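Local coordinates for NAD-dependent dehydrogenase (Rhizobium meliloti, PDB 4Z0P), which probably reduces glyoxylate and hydroxypyruvate with NADPH as the hydride donor, as a member of the D-isomer specific 2-hydroxyacid dehydrogenase family, at residues K165-R171 with G178-A184. Numbering follows the deposited sequence.
Sequences KVIGWSR and GVETYDA. With NDP (NADPH dihydro-nicotinamide-adenine-dinucleotide phosphate), chain H.
On one face of this parallel strand pair, at the outer edge of the Rossmann-type sheet that binds NADPH, Ile167 (p) sets CD1 4.2 Å from Tyr182 CE1, and Trp169 (t) brings CD1 to 4.0 Å from Tyr182 CB; Phe190 of helix 187-193 packs against all three. On the other face Val166 CG1 meets Val179 CG1 at 4.2 Å, under helix 150-161. Gly168 pairs with Thr181 (CA-CA 4.5 Å). The axes of strands 165-169 and 180-182 approach to 4.6 Å, their directions 24° apart, both extended, with Trp169 level with Tyr182. Gly168 hydrogen-bonds on both sides of Thr181: its N gives to Glu180 O (3.0 Å), its O takes Tyr182 N (2.8 Å). Ser170 N to Tyr182 O (3.3 Å) continues the pairing, and past the strands Ala184 N reaches Arg171 O (3.1 Å) while Trp169 NE1 donates to Ala184 O (3.2 Å). This end carries the adenosine of NADPH: Trp169 CH2 lies 3.4 Å from C2A, Arg171 N 3.1 Å from N3A, and the Arg171 guanidinium has N6A over one face, its NH2 hydrogen-bonded to Tyr320 OH. At the far end, Lys165 NZ forms a salt bridge with Glu180 OE2 (2.6 Å), and OE1 of that carboxylate makes another, to Arg193. Where the strands splay, one water accepts from Glu180 N (3.0 Å) and donates to Val166 O (2.7 Å).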
loop_
_atom_site.group_PDB
_atom_site.type_symbol
_atom_site.label_atom_id
_atom_site.label_comp_id
_atom_site.label_asym_id
_atom_site.label_seq_id
_atom_site.Cartn_x
_atom_site.Cartn_y
_atom_site.Cartn_z
ATOM N N LYS A 165 -6.648 -7.864 9.691
ATOM C CA LYS A 165 -7.147 -7.896 11.063
ATOM C C LYS A 165 -6.335 -6.880 11.820
ATOM O O LYS A 165 -5.105 -6.891 11.730
ATOM C CB LYS A 165 -6.989 -9.304 11.652
ATOM C CG LYS A 165 -7.440 -9.424 13.097
ATOM C CD LYS A 165 -8.933 -9.691 13.215
ATOM C CE LYS A 165 -9.352 -9.804 14.672
ATOM N NZ LYS A 165 -9.214 -8.510 15.388
ATOM N N VAL A 166 -6.984 -6.031 12.599
ATOM C CA VAL A 166 -6.269 -4.952 13.280
ATOM C C VAL A 166 -6.657 -4.912 14.730
ATOM O O VAL A 166 -7.840 -4.966 15.062
ATOM C CB VAL A 166 -6.559 -3.576 12.628
ATOM C CG1 VAL A 166 -5.726 -2.507 13.308
ATOM C CG2 VAL A 166 -6.259 -3.591 11.140
ATOM N N ILE A 167 -5.654 -4.793 15.583
ATOM C CA ILE A 167 -5.869 -4.536 16.997
ATOM C C ILE A 167 -4.968 -3.379 17.428
ATOM O O ILE A 167 -3.951 -3.117 16.804
ATOM C CB ILE A 167 -5.612 -5.796 17.867
ATOM C CG1 ILE A 167 -4.168 -6.323 17.705
ATOM C CG2 ILE A 167 -6.614 -6.874 17.510
ATOM C CD1 ILE A 167 -3.839 -7.555 18.522
ATOM N N GLY A 168 -5.326 -2.755 18.546
ATOM C CA GLY A 168 -4.607 -1.574 19.034
ATOM C C GLY A 168 -4.280 -1.641 20.511
ATOM O O GLY A 168 -4.975 -2.305 21.278
ATOM N N TRP A 169 -3.229 -0.912 20.889
ATOM C CA TRP A 169 -2.810 -0.813 22.284
ATOM C C TRP A 169 -2.430 0.615 22.610
ATOM O O TRP A 169 -1.795 1.304 21.810
ATOM C CB TRP A 169 -1.633 -1.752 22.542
ATOM C CG TRP A 169 -1.073 -1.694 23.923
ATOM C CD1 TRP A 169 -1.486 -2.417 25.009
ATOM C CD2 TRP A 169 0.016 -0.876 24.385
ATOM N NE1 TRP A 169 -0.715 -2.110 26.111
ATOM C CE2 TRP A 169 0.198 -1.152 25.755
ATOM C CE3 TRP A 169 0.849 0.067 23.774
ATOM C CZ2 TRP A 169 1.218 -0.545 26.522
ATOM C CZ3 TRP A 169 1.843 0.685 24.537
ATOM C CH2 TRP A 169 2.014 0.383 25.895
ATOM N N SER A 170 -2.826 1.057 23.805
ATOM C CA SER A 170 -2.372 2.353 24.330
ATOM C C SER A 170 -2.565 2.320 25.825
ATOM O O SER A 170 -3.002 1.302 26.373
ATOM C CB SER A 170 -3.123 3.514 23.663
ATOM O OG SER A 170 -4.524 3.381 23.841
ATOM N N ARG A 171 -2.256 3.417 26.496
ATOM C CA ARG A 171 -2.298 3.405 27.963
ATOM C C ARG A 171 -3.712 3.202 28.465
ATOM O O ARG A 171 -3.964 2.323 29.302
ATOM C CB ARG A 171 -1.672 4.679 28.524
ATOM C CG ARG A 171 -1.604 4.692 30.046
ATOM C CD ARG A 171 -0.349 5.380 30.561
ATOM N NE ARG A 171 -0.145 6.683 29.939
ATOM C CZ ARG A 171 0.948 7.428 30.090
ATOM N NH1 ARG A 171 1.967 7.024 30.859
ATOM N NH2 ARG A 171 1.019 8.598 29.467
ATOM N N GLY A 178 -14.672 -1.849 14.670
ATOM C CA GLY A 178 -13.911 -2.791 13.838
ATOM C C GLY A 178 -12.469 -3.053 14.257
ATOM O O GLY A 178 -11.731 -3.757 13.542
ATOM N N VAL A 179 -12.065 -2.491 15.403
ATOM C CA VAL A 179 -10.699 -2.608 15.923
ATOM C C VAL A 179 -10.766 -2.881 17.430
ATOM O O VAL A 179 -11.112 -2.001 18.208
ATOM C CB VAL A 179 -9.890 -1.314 15.679
ATOM C CG1 VAL A 179 -8.502 -1.419 16.306
ATOM C CG2 VAL A 179 -9.766 -1.026 14.179
ATOM N N GLU A 180 -10.408 -4.096 17.830
ATOM C CA GLU A 180 -10.328 -4.431 19.240
ATOM C C GLU A 180 -9.130 -3.689 19.810
ATOM O O GLU A 180 -8.068 -3.663 19.179
ATOM C CB GLU A 180 -10.086 -5.913 19.463
ATOM C CG GLU A 180 -11.144 -6.843 18.905
ATOM C CD GLU A 180 -10.622 -8.251 18.855
ATOM O OE1 GLU A 180 -10.390 -8.794 19.959
ATOM O OE2 GLU A 180 -10.380 -8.777 17.735
ATOM N N THR A 181 -9.304 -3.083 20.972
ATOM C CA THR A 181 -8.218 -2.375 21.628
ATOM C C THR A 181 -7.942 -2.900 23.024
ATOM O O THR A 181 -8.819 -3.502 23.676
ATOM C CB THR A 181 -8.501 -0.871 21.715
ATOM O OG1 THR A 181 -9.687 -0.665 22.477
ATOM C CG2 THR A 181 -8.682 -0.286 20.346
ATOM N N TYR A 182 -6.715 -2.656 23.470
ATOM C CA TYR A 182 -6.186 -3.105 24.734
ATOM C C TYR A 182 -5.639 -1.909 25.482
ATOM O O TYR A 182 -5.118 -0.992 24.869
ATOM C CB TYR A 182 -5.032 -4.088 24.509
ATOM C CG TYR A 182 -5.448 -5.430 23.923
ATOM C CD1 TYR A 182 -5.703 -5.573 22.558
ATOM C CD2 TYR A 182 -5.570 -6.560 24.739
ATOM C CE1 TYR A 182 -6.097 -6.798 22.028
ATOM C CE2 TYR A 182 -5.952 -7.787 24.220
ATOM C CZ TYR A 182 -6.196 -7.912 22.869
ATOM O OH TYR A 182 -6.580 -9.129 22.363
ATOM N N ASP A 183 -5.756 -1.923 26.815
ATOM C CA ASP A 183 -5.114 -0.908 27.659
ATOM C C ASP A 183 -3.716 -1.357 28.089
ATOM O O ASP A 183 -3.275 -2.413 27.682
ATOM C CB ASP A 183 -5.985 -0.548 28.861
ATOM C CG ASP A 183 -6.257 -1.719 29.776
ATOM O OD1 ASP A 183 -5.585 -2.766 29.689
ATOM O OD2 ASP A 183 -7.161 -1.576 30.608
ATOM N N ALA A 184 -3.039 -0.567 28.930
ATOM C CA ALA A 184 -1.641 -0.807 29.270
ATOM C C ALA A 184 -1.402 -2.240 29.731
ATOM O O ALA A 184 -0.522 -2.917 29.205
ATOM C CB ALA A 184 -1.157 0.189 30.333
HETATM P PA NDP H . -1.309 11.257 19.883
HETATM O O1A NDP H . -0.943 12.068 21.116
HETATM O O2A NDP H . -2.609 11.564 19.218
HETATM O O5B NDP H . -1.313 9.740 20.337
HETATM C C5B NDP H . -0.335 9.161 21.174
HETATM C C4B NDP H . -0.814 7.793 21.576
HETATM O O4B NDP H . 0.257 7.164 22.276
HETATM C C3B NDP H . -2.011 7.801 22.525
HETATM O O3B NDP H . -2.837 6.693 22.187
HETATM C C2B NDP H . -1.372 7.599 23.882
HETATM O O2B NDP H . -2.198 6.975 24.845
HETATM C C1B NDP H . -0.251 6.668 23.502
HETATM N N9A NDP H . 0.777 6.661 24.556
HETATM C C8A NDP H . 1.620 7.636 24.952
HETATM N N7A NDP H . 2.416 7.281 25.934
HETATM C C5A NDP H . 2.063 5.986 26.191
HETATM C C6A NDP H . 2.509 5.038 27.133
HETATM N N6A NDP H . 3.500 5.297 28.017
HETATM N N1A NDP H . 1.932 3.804 27.132
HETATM C C2A NDP H . 0.951 3.549 26.253
HETATM N N3A NDP H . 0.442 4.368 25.327
HETATM C C4A NDP H . 1.056 5.580 25.342
HETATM O O3 NDP H . -0.031 11.418 18.908
HETATM P PN NDP H . -0.138 11.245 17.298
HETATM O O1N NDP H . -0.886 9.999 16.961
HETATM O O2N NDP H . -0.547 12.527 16.667
HETATM O O5D NDP H . 1.419 11.112 16.993
HETATM C C5D NDP H . 2.134 10.008 17.511
HETATM C C4D NDP H . 3.630 10.189 17.302
HETATM O O4D NDP H . 3.978 9.935 15.939
HETATM C C3D NDP H . 4.190 11.586 17.537
HETATM O O3D NDP H . 4.377 11.832 18.945
HETATM C C2D NDP H . 5.499 11.618 16.774
HETATM O O2D NDP H . 6.586 11.202 17.620
HETATM C C1D NDP H . 5.245 10.527 15.702
HETATM N N1N NDP H . 5.276 11.056 14.336
HETATM C C2N NDP H . 6.238 10.631 13.428
HETATM C C3N NDP H . 6.273 11.096 12.147
HETATM C C7N NDP H . 7.197 10.547 11.101
HETATM O O7N NDP H . 7.351 11.209 10.056
HETATM N N7N NDP H . 7.832 9.413 11.309
HETATM C C4N NDP H . 5.296 12.130 11.726
HETATM C C5N NDP H . 4.319 12.539 12.764
HETATM C C6N NDP H . 4.312 12.007 13.972
HETATM P P2B NDP H . -3.407 7.772 25.549
HETATM O O1X NDP H . -4.443 7.892 24.461
HETATM O O2X NDP H . -3.807 6.812 26.654
HETATM O O3X NDP H . -2.859 9.068 26.019
HETATM O O HOH W 1 -10.120 -6.162 15.740
HETATM O O HOH W 2 -9.890 -5.765 12.228
HETATM O O HOH W 3 -6.248 1.304 23.331
#